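Local atomic coordinates of transcriptional regulator, TetR family (Myxococcus xanthus, PDB entry 5K7F), a protein that probably binds DNA as a TetR-family transcriptional regulator and takes part in controlling isovaleryl coenzyme A biosynthesis. Residues L93-R98 / M192-P198; Y137-E142 / A163-L167; A87-E91 / Q151-R155. All blocks are in the same frame, centred on the assembly; numbering follows the deposited sequence. Where two conformers were deposited one is given.

Contact 1 (L93-R98 / M192-P198); sequences LRACMR and MVGMLFP
R94 and F197 meet because R94 sends CG away from its own carbonyl carbon (chi1 -69°) and then runs fully extended to NE. This straight chain runs alongside F197, pointing the other way, and carries the guanidinium to the end of helix 185-196. There R94 NE donates to F197 O at 2.8 Å, the N-H pointing at the oxygen at 147°. R94 NH2 adds a weak bond to the same oxygen and a second weak one to P198 O, 3.3 Å away. F197 is the first residue to leave the helix, and R94 holds its carbonyl and, more weakly, that of P198. The aliphatic part of R94 works too: CG lies against V193 CG1 and F197 CB.

The F197 ring is held between two residues. L93 CB sits over one face, 4.0 Å from the F197 ring centroid, in a CH-pi contact. L196 CB, from the same segment as the ring, covers the opposite face. M97 extends its first bonds, with CG anti to the backbone N, and bends only at the sulfur. M97 SD rests 3.6 Å from V193 CG2 and makes an oblique Met-aromatic contact with F197. CE turns on to L196 CD1. Farther out, R98 forms a salt bridge with D190, and L196 packs on M195 of the second subunit.

The axes of 93-98 and 192-196 run roughly antiparallel, at 145°. This is helix packing within the all-helical C-terminal domain of a TetR-family regulator, with the last helix also facing the dimer partner.

Contact 2 (Y137-E142 / A163-L167); sequences YVDFLE and AFSFL
L141 and F166 meet through the two methyls of the leucine. L141 CD2 lies over one face of the F166 ring, 4.0 Å from its centroid and only 16° off the normal, a CH-pi contact. L141 CD1 reaches F166 CD1 at 3.8 Å and also touches L167 CG. Nearer the backbones, L141 CB meets A163 CB at 3.9 Å. The small alanine stands where the two chains come closest, and E142 CG packs on the same methyl.

V138 uses both branches. V138 CG2 touches L167 CD1 at 3.7 Å, while both methyls approach the far end of the F164 ring, obliquely. Y137 swings its ring toward L167 with CG anti to the backbone N (chi1 -170°). L167 CD2 then meets the edge of that ring, near its plane, 3.7 Å from Y137 CE2.

The next shell fixes these groups. Y137 OH is hydrogen-bonded to N100, and F75 meets the tyrosine ring. F166 is backed by M97 and N100 of helix 89-105. F164 stacks on W176 of the second subunit, so the outer side of the contact reaches the dimer partner.

No hydrogen bond links the two segments. Their axes are steeply inclined, at 116°, and 9.7 Å apart. Such apolar packing between helices 125-150 and 159-171 is part of the helical core of the TetR-type C-terminal domain.

Contact 3 (A87-E91 / Q151-R155); sequences ANPVE and QGLIR
L153 reaches across to N88, P89 and V90 along its whole side chain. L153 CB comes first and rests against V90, 4.0 Å from V90 CG1 and equally close to V90 CB. With CG anti to the carbonyl carbon (chi1 -57°), the chain then turns toward the start of helix 89-105. At the tip, L153 CD1 lies 3.9 Å from P89 CD and 3.8 Å from N88 OD1. The L153 side chain as a whole crosses that of P89 at about a right angle.

N88 is the N-cap of that helix. N88 OD1 accepts from E91 N at 3.1 Å in an almost straight N-H...O bond, 175°. The N-H comes in from above the amide plane. Replacing N88 by an alanine would probably leave E91 N without its capping acceptor and remove the group that meets L153 CD1.

Q151 extends its chain beyond CG and lays Q151 OE1 3.7 Å from P89 CD, a polar atom against an apolar ring. V90 CG2 and I154 CG2 come together at 3.4 Å, tighter than a usual methyl contact. G152, between Q151 and L153, takes a positive phi and ends helix 125-150 in a Schellman motif. After it, L153 and I154 point toward helix 89-105.

The contact therefore joins the first turn of helix 89-105 to the loop between helices 125-150 and 159-171. P89 and I154 also pack on A148, in the last turn of helix 125-150.

How the contacts relate
The three contacts lie on the same side of the chain's centre, all within the TetR-like C-terminal domain. Helix 89-105 joins contacts 1 and 3, whose centres are about 11 Å apart. F197 is their meeting point: F197 CB is 4.1 Å from V90 CG2. Contacts 1 and 2, with centres about 12 Å apart, touch where C96 SG packs against Y137 OH at 3.3 Å. Contacts 2 and 3 do not touch; their nearest atoms are about 7 Å apart, although helix 125-150 runs from one to the loop of the other. Contacts 1 and 2 also both reach the second subunit, and R155 of 151-155 packs on P198 of that subunit.

Contact 1 (L93-R98 / M192-P198)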
# COMPACT_ATOMS: atom_id res chain seq x y z
N LEU A 93 -8.01 8.21 -17.62
CA LEU A 93 -7.87 7.52 -16.33
C LEU A 93 -7.82 6.00 -16.53
O LEU A 93 -7.02 5.30 -15.88
CB LEU A 93 -9.02 7.91 -15.43
CG LEU A 93 -8.85 9.27 -14.74
CD1 LEU A 93 -10.19 9.73 -14.29
CD2 LEU A 93 -7.84 9.16 -13.61
N ARG A 94 -8.64 5.48 -17.46
CA ARG A 94 -8.64 4.04 -17.73
C ARG A 94 -7.29 3.57 -18.29
O ARG A 94 -6.76 2.53 -17.87
CB ARG A 94 -9.74 3.68 -18.73
CG ARG A 94 -11.13 3.83 -18.20
CD ARG A 94 -12.19 3.45 -19.25
NE ARG A 94 -13.53 3.70 -18.75
CZ ARG A 94 -14.52 4.24 -19.46
NH1 ARG A 94 -14.33 4.59 -20.73
NH2 ARG A 94 -15.70 4.44 -18.90
N ALA A 95 -6.72 4.35 -19.19
CA ALA A 95 -5.42 4.02 -19.75
C ALA A 95 -4.32 4.19 -18.71
O ALA A 95 -3.39 3.37 -18.66
CB ALA A 95 -5.12 4.86 -20.98
N CYS A 96 -4.42 5.24 -17.86
CA CYS A 96 -3.42 5.51 -16.84
C CYS A 96 -3.36 4.38 -15.83
O CYS A 96 -2.29 3.87 -15.48
CB CYS A 96 -3.71 6.84 -16.18
SG CYS A 96 -2.36 7.53 -15.20
N MET A 97 -4.54 3.91 -15.41
CA MET A 97 -4.62 2.80 -14.47
C MET A 97 -4.00 1.53 -15.05
O MET A 97 -3.25 0.83 -14.36
CB MET A 97 -6.07 2.52 -14.10
CG MET A 97 -6.17 1.42 -13.04
SD MET A 97 -7.84 1.23 -12.40
CE MET A 97 -7.61 1.89 -10.77
N ARG A 98 -4.35 1.20 -16.31
CA ARG A 98 -3.78 -0.00 -16.91
C ARG A 98 -2.25 0.10 -17.01
O ARG A 98 -1.54 -0.81 -16.54
CB ARG A 98 -4.42 -0.25 -18.27
CG ARG A 98 -3.98 -1.54 -18.95
CD ARG A 98 -4.74 -1.72 -20.26
NE ARG A 98 -4.59 -3.06 -20.87
CZ ARG A 98 -5.30 -4.14 -20.55
NH1 ARG A 98 -6.23 -4.13 -19.57
NH2 ARG A 98 -5.08 -5.26 -21.22
N MET A 192 -10.04 -3.97 -12.36
CA MET A 192 -9.92 -2.74 -11.58
C MET A 192 -10.50 -1.55 -12.34
O MET A 192 -11.21 -0.72 -11.78
CB MET A 192 -8.46 -2.48 -11.23
CG MET A 192 -7.98 -3.31 -10.04
SD MET A 192 -6.39 -2.79 -9.35
CE MET A 192 -6.11 -4.17 -8.29
N VAL A 193 -10.20 -1.47 -13.63
CA VAL A 193 -10.70 -0.38 -14.45
C VAL A 193 -12.20 -0.47 -14.54
O VAL A 193 -12.90 0.55 -14.55
CB VAL A 193 -10.04 -0.40 -15.85
CG1 VAL A 193 -10.76 0.53 -16.79
CG2 VAL A 193 -8.60 0.02 -15.72
N GLY A 194 -12.72 -1.70 -14.64
CA GLY A 194 -14.15 -1.89 -14.72
C GLY A 194 -14.87 -1.46 -13.46
O GLY A 194 -16.02 -1.00 -13.52
N MET A 195 -14.20 -1.58 -12.31
CA MET A 195 -14.77 -1.16 -11.02
C MET A 195 -14.82 0.35 -10.88
O MET A 195 -15.83 0.92 -10.45
CB MET A 195 -13.94 -1.71 -9.86
CG MET A 195 -14.03 -3.15 -9.61
SD MET A 195 -13.56 -3.44 -7.87
CE MET A 195 -15.09 -3.19 -7.10
N LEU A 196 -13.69 1.02 -11.12
CA LEU A 196 -13.63 2.45 -10.88
C LEU A 196 -14.19 3.26 -12.03
O LEU A 196 -14.78 4.33 -11.80
CB LEU A 196 -12.19 2.88 -10.63
CG LEU A 196 -11.64 2.86 -9.21
CD1 LEU A 196 -10.56 3.93 -9.06
CD2 LEU A 196 -12.70 3.03 -8.10
N PHE A 197 -14.03 2.79 -13.27
CA PHE A 197 -14.36 3.57 -14.45
C PHE A 197 -15.25 2.78 -15.41
O PHE A 197 -14.93 2.63 -16.58
CB PHE A 197 -13.08 4.02 -15.15
CG PHE A 197 -12.05 4.64 -14.23
CD1 PHE A 197 -12.31 5.81 -13.56
CD2 PHE A 197 -10.82 4.04 -14.03
CE1 PHE A 197 -11.38 6.38 -12.72
CE2 PHE A 197 -9.86 4.62 -13.22
CZ PHE A 197 -10.14 5.78 -12.55
N PRO A 198 -16.39 2.28 -14.94
CA PRO A 198 -17.32 1.60 -15.83
C PRO A 198 -17.97 2.60 -16.77
O PRO A 198 -17.91 3.82 -16.54
CB PRO A 198 -18.35 1.02 -14.87
CG PRO A 198 -18.42 2.04 -13.80
CD PRO A 198 -16.98 2.52 -13.62

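Contact 2 (Y137-E142 / A163-L167)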
# COMPACT_ATOMS: atom_id res chain seq x y z
N TYR A 137 2.37 13.64 -10.16
CA TYR A 137 1.51 12.53 -10.58
C TYR A 137 0.12 12.63 -9.95
O TYR A 137 -0.90 12.46 -10.63
CB TYR A 137 2.19 11.20 -10.24
CG TYR A 137 1.48 10.01 -10.86
CD1 TYR A 137 1.36 9.89 -12.24
CD2 TYR A 137 0.96 9.00 -10.08
CE1 TYR A 137 0.69 8.80 -12.84
CE2 TYR A 137 0.30 7.91 -10.65
CZ TYR A 137 0.19 7.81 -12.04
OH TYR A 137 -0.45 6.74 -12.64
N VAL A 138 0.06 12.86 -8.63
CA VAL A 138 -1.22 13.00 -7.96
C VAL A 138 -2.02 14.14 -8.59
O VAL A 138 -3.24 14.02 -8.79
CB VAL A 138 -1.03 13.22 -6.45
CG1 VAL A 138 -2.37 13.50 -5.77
CG2 VAL A 138 -0.41 12.01 -5.79
N ASP A 139 -1.35 15.27 -8.90
CA ASP A 139 -2.04 16.40 -9.53
C ASP A 139 -2.67 15.98 -10.85
O ASP A 139 -3.79 16.40 -11.18
CB ASP A 139 -1.04 17.54 -9.79
CG ASP A 139 -0.57 18.25 -8.54
OD1 ASP A 139 -1.15 18.07 -7.45
OD2 ASP A 139 0.41 19.02 -8.66
N PHE A 140 -1.93 15.21 -11.64
CA PHE A 140 -2.44 14.71 -12.90
C PHE A 140 -3.70 13.88 -12.70
O PHE A 140 -4.69 14.06 -13.41
CB PHE A 140 -1.36 13.89 -13.57
CG PHE A 140 -1.77 13.26 -14.91
CD1 PHE A 140 -1.67 13.96 -16.10
CD2 PHE A 140 -2.26 11.95 -14.96
CE1 PHE A 140 -2.00 13.35 -17.32
CE2 PHE A 140 -2.59 11.35 -16.16
CZ PHE A 140 -2.50 12.05 -17.33
N LEU A 141 -3.67 12.96 -11.73
CA LEU A 141 -4.87 12.16 -11.47
C LEU A 141 -6.02 13.05 -11.00
O LEU A 141 -7.17 12.87 -11.45
CB LEU A 141 -4.57 11.07 -10.43
CG LEU A 141 -3.49 10.02 -10.78
CD1 LEU A 141 -3.31 9.06 -9.62
CD2 LEU A 141 -3.90 9.27 -11.99
N GLU A 142 -5.74 14.02 -10.12
CA GLU A 142 -6.82 14.89 -9.63
C GLU A 142 -7.45 15.70 -10.75
O GLU A 142 -8.68 15.81 -10.83
CB GLU A 142 -6.31 15.82 -8.51
CG GLU A 142 -5.94 15.12 -7.24
CD GLU A 142 -5.73 16.01 -6.02
OE1 GLU A 142 -5.84 17.25 -6.12
OE2 GLU A 142 -5.44 15.46 -4.94
N ALA A 163 -8.13 10.20 -6.65
CA ALA A 163 -6.71 10.00 -6.91
C ALA A 163 -6.09 8.96 -5.99
O ALA A 163 -5.37 8.05 -6.45
CB ALA A 163 -5.98 11.35 -6.77
N PHE A 164 -6.28 9.10 -4.67
CA PHE A 164 -5.63 8.17 -3.76
C PHE A 164 -6.36 6.83 -3.67
O PHE A 164 -5.76 5.85 -3.21
CB PHE A 164 -5.47 8.82 -2.38
CG PHE A 164 -4.34 9.83 -2.32
CD1 PHE A 164 -3.02 9.43 -2.38
CD2 PHE A 164 -4.61 11.18 -2.23
CE1 PHE A 164 -2.01 10.36 -2.34
CE2 PHE A 164 -3.59 12.10 -2.18
CZ PHE A 164 -2.31 11.70 -2.24
N SER A 165 -7.61 6.73 -4.08
CA SER A 165 -8.24 5.41 -4.20
C SER A 165 -7.56 4.63 -5.31
O SER A 165 -7.14 3.46 -5.14
CB SER A 165 -9.74 5.55 -4.47
OG SER A 165 -10.40 6.12 -3.34
N PHE A 166 -7.44 5.29 -6.45
CA PHE A 166 -6.68 4.80 -7.60
C PHE A 166 -5.27 4.38 -7.19
O PHE A 166 -4.80 3.27 -7.51
CB PHE A 166 -6.67 5.94 -8.62
CG PHE A 166 -5.86 5.70 -9.89
CD1 PHE A 166 -4.48 5.47 -9.88
CD2 PHE A 166 -6.49 5.87 -11.08
CE1 PHE A 166 -3.77 5.33 -11.12
CE2 PHE A 166 -5.80 5.74 -12.29
CZ PHE A 166 -4.43 5.48 -12.26
N LEU A 167 -4.54 5.28 -6.52
CA LEU A 167 -3.17 4.97 -6.14
C LEU A 167 -3.09 3.78 -5.17
O LEU A 167 -2.25 2.90 -5.34
CB LEU A 167 -2.51 6.20 -5.52
CG LEU A 167 -1.95 7.21 -6.51
CD1 LEU A 167 -1.47 8.45 -5.73
CD2 LEU A 167 -0.83 6.61 -7.37

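Contact 3 (A87-E91 / Q151-R155)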
# COMPACT_ATOMS: atom_id res chain seq x y z
N ALA A 87 -7.65 13.04 -24.67
CA ALA A 87 -8.43 14.23 -24.36
C ALA A 87 -9.61 13.91 -23.46
O ALA A 87 -9.90 14.67 -22.51
CB ALA A 87 -8.93 14.88 -25.65
N ASN A 88 -10.25 12.78 -23.72
CA ASN A 88 -11.35 12.31 -22.89
C ASN A 88 -10.82 11.86 -21.53
O ASN A 88 -9.96 10.95 -21.49
CB ASN A 88 -12.07 11.18 -23.63
CG ASN A 88 -13.20 10.60 -22.81
OD1 ASN A 88 -13.01 10.39 -21.63
ND2 ASN A 88 -14.35 10.34 -23.42
N PRO A 89 -11.26 12.48 -20.42
CA PRO A 89 -10.61 12.26 -19.11
C PRO A 89 -10.89 10.89 -18.50
O PRO A 89 -10.02 10.38 -17.78
CB PRO A 89 -11.16 13.39 -18.23
CG PRO A 89 -12.50 13.75 -18.86
CD PRO A 89 -12.29 13.53 -20.35
N VAL A 90 -12.06 10.29 -18.74
CA VAL A 90 -12.26 8.92 -18.28
C VAL A 90 -11.44 7.94 -19.11
O VAL A 90 -10.84 7.01 -18.55
CB VAL A 90 -13.76 8.55 -18.23
CG1 VAL A 90 -14.33 8.15 -19.56
CG2 VAL A 90 -13.95 7.42 -17.20
N GLU A 91 -11.33 8.14 -20.43
CA GLU A 91 -10.43 7.31 -21.23
C GLU A 91 -8.99 7.45 -20.75
O GLU A 91 -8.25 6.47 -20.68
CB GLU A 91 -10.50 7.69 -22.71
CG GLU A 91 -11.81 7.36 -23.43
CD GLU A 91 -11.75 7.66 -24.95
OE1 GLU A 91 -10.65 7.94 -25.50
OE2 GLU A 91 -12.83 7.64 -25.58
N GLN A 151 -17.89 16.46 -16.37
CA GLN A 151 -18.44 16.11 -17.68
C GLN A 151 -19.40 14.93 -17.59
O GLN A 151 -19.93 14.52 -18.62
CB GLN A 151 -17.31 15.82 -18.68
CG GLN A 151 -16.42 17.04 -18.94
CD GLN A 151 -15.17 16.74 -19.78
OE1 GLN A 151 -15.17 15.87 -20.61
NE2 GLN A 151 -14.11 17.48 -19.52
N GLY A 152 -19.66 14.43 -16.38
CA GLY A 152 -20.58 13.32 -16.21
C GLY A 152 -20.12 12.00 -16.80
O GLY A 152 -20.95 11.15 -17.13
N LEU A 153 -18.80 11.81 -16.95
CA LEU A 153 -18.27 10.54 -17.45
C LEU A 153 -17.90 9.57 -16.33
O LEU A 153 -17.64 8.40 -16.62
CB LEU A 153 -17.05 10.81 -18.35
CG LEU A 153 -17.30 11.73 -19.55
CD1 LEU A 153 -15.97 12.25 -20.06
CD2 LEU A 153 -18.07 11.02 -20.68
N ILE A 154 -17.89 10.02 -15.07
CA ILE A 154 -17.76 9.17 -13.90
C ILE A 154 -18.72 9.73 -12.85
O ILE A 154 -19.10 10.91 -12.88
CB ILE A 154 -16.33 9.09 -13.30
CG1 ILE A 154 -15.82 10.47 -12.93
CG2 ILE A 154 -15.34 8.43 -14.29
CD1 ILE A 154 -14.45 10.49 -12.35
N ARG A 155 -19.13 8.86 -11.96
CA ARG A 155 -19.93 9.29 -10.81
C ARG A 155 -19.18 10.34 -10.01
O ARG A 155 -17.95 10.25 -9.86
CB ARG A 155 -20.24 8.06 -9.95
CG ARG A 155 -21.04 8.32 -8.70
CD ARG A 155 -21.42 7.00 -8.00
NE ARG A 155 -21.78 5.96 -8.97
CZ ARG A 155 -23.01 5.71 -9.41
NH1 ARG A 155 -24.04 6.43 -8.96
NH2 ARG A 155 -23.21 4.74 -10.30